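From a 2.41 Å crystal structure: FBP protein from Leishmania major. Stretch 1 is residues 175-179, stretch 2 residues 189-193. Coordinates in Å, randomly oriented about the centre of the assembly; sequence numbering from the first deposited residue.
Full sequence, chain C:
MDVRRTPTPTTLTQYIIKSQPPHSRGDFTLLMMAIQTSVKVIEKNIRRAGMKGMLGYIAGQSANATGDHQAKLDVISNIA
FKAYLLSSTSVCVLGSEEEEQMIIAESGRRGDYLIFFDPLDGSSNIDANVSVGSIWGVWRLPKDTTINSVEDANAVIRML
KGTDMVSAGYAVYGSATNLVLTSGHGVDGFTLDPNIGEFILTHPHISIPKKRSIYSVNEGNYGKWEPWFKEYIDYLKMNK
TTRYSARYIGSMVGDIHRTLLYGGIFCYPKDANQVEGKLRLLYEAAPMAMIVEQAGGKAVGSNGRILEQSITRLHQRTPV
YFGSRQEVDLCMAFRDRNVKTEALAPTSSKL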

# COMPACT_ATOMS: atom_id res chain seq x y z
N SER C 175 7.05 9.72 8.26
CA SER C 175 5.63 9.38 7.97
C SER C 175 5.35 9.53 6.49
O SER C 175 4.53 8.82 5.94
N ALA C 176 6.05 10.46 5.84
CA ALA C 176 6.21 10.45 4.40
C ALA C 176 7.66 10.11 4.08
O ALA C 176 8.52 10.19 4.95
N THR C 177 7.92 9.74 2.84
CA THR C 177 9.26 9.51 2.33
C THR C 177 9.57 10.64 1.34
O THR C 177 8.89 10.77 0.32
N ASN C 178 10.56 11.47 1.67
CA ASN C 178 10.96 12.61 0.85
C ASN C 178 12.28 12.35 0.20
O ASN C 178 13.10 11.62 0.73
N LEU C 179 12.45 12.92 -0.99
CA LEU C 179 13.70 12.87 -1.70
C LEU C 179 14.02 14.29 -2.13
O LEU C 179 13.23 14.92 -2.83
N GLY C 189 12.34 19.22 -3.93
CA GLY C 189 11.90 18.16 -3.04
C GLY C 189 10.77 17.36 -3.64
O GLY C 189 9.83 17.91 -4.19
N PHE C 190 10.89 16.05 -3.51
CA PHE C 190 9.92 15.11 -4.02
C PHE C 190 9.39 14.26 -2.89
O PHE C 190 10.08 14.04 -1.90
N THR C 191 8.17 13.76 -3.05
CA THR C 191 7.54 12.89 -2.09
C THR C 191 7.08 11.63 -2.78
O THR C 191 6.50 11.67 -3.87
N LEU C 192 7.30 10.50 -2.13
CA LEU C 192 6.92 9.20 -2.66
C LEU C 192 5.41 9.03 -2.58
O LEU C 192 4.84 9.15 -1.50
N ASP C 193 4.77 8.79 -3.72
CA ASP C 193 3.36 8.42 -3.76
C ASP C 193 3.31 6.90 -3.68
O ASP C 193 3.62 6.21 -4.65

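Strands 177-179 and 189-193 pair antiparallel, so side chains of matched residues share a face of the sheet. Leu179 and Phe190 form the hydrogen-bonded pair, with Leu179 N to Phe190 O at 2.8 Å and Phe190 N to Leu179 O at 2.7 Å. Their side chains leave the same face, CB to CB 4.4 Å; Leu179 is t,t, whereas Phe190 is m with chi2 78°, its ring presenting an edge to Leu179 O. On the other face stand Asn178 and Thr191, a non-hydrogen-bonded pair whose CA atoms are 4.5 Å apart. Both adopt chi1 m, and the amide of Asn178 (chi2 124°) reaches back across the pair, placing ND2 3.0 Å from Thr191 OG1; that hydroxyl is hydrogen-bonded elsewhere in the structure. Thr191 CG2 lies 4.3 Å from Ala176 CB, which points toward the second stretch. Next along the strands, Thr177 (m) points sideways and Leu192 (t,p) toward the first stretch, bringing their CB atoms to 3.9 Å. Leu192 N donates to Thr177 O (2.9 Å), but the return link runs through a water, which accepts from Thr177 N and donates to Leu192 O, each at 2.9 Å. Asp193 (t) points away, and Ser175 (p) is out of reach.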

# COMPACT_ATOMS: atom_id res chain seq x y z
CB SER C 175 4.65 10.21 8.82
OG SER C 175 5.11 11.53 9.02
CB ALA C 176 5.84 11.81 3.84
CB THR C 177 9.35 8.15 1.65
OG1 THR C 177 8.87 7.16 2.55
CG2 THR C 177 10.78 7.82 1.24
CB ASN C 178 11.12 13.83 1.71
CG ASN C 178 9.82 14.25 2.35
OD1 ASN C 178 9.73 14.38 3.58
ND2 ASN C 178 8.82 14.48 1.53
CB LEU C 179 13.61 11.94 -2.91
CG LEU C 179 14.94 11.47 -3.50
CD1 LEU C 179 14.76 10.11 -4.15
CD2 LEU C 179 15.50 12.47 -4.51
CB PHE C 190 10.55 14.23 -5.10
CG PHE C 190 11.09 15.00 -6.27
CD1 PHE C 190 12.31 15.67 -6.17
CD2 PHE C 190 10.40 15.06 -7.46
CE1 PHE C 190 12.81 16.40 -7.23
CE2 PHE C 190 10.90 15.79 -8.53
CZ PHE C 190 12.12 16.46 -8.41
CB THR C 191 6.38 13.62 -1.39
OG1 THR C 191 6.89 14.81 -0.77
CG2 THR C 191 5.72 12.75 -0.32
CB LEU C 192 7.61 8.07 -1.89
CG LEU C 192 7.29 6.62 -2.28
CD1 LEU C 192 7.63 6.35 -3.74
CD2 LEU C 192 8.07 5.66 -1.38
CB ASP C 193 2.70 8.91 -5.05
CG ASP C 193 1.20 8.61 -5.10
OD1 ASP C 193 0.74 7.62 -4.48
OD2 ASP C 193 0.47 9.36 -5.78
O HOH W 1 5.46 9.42 1.29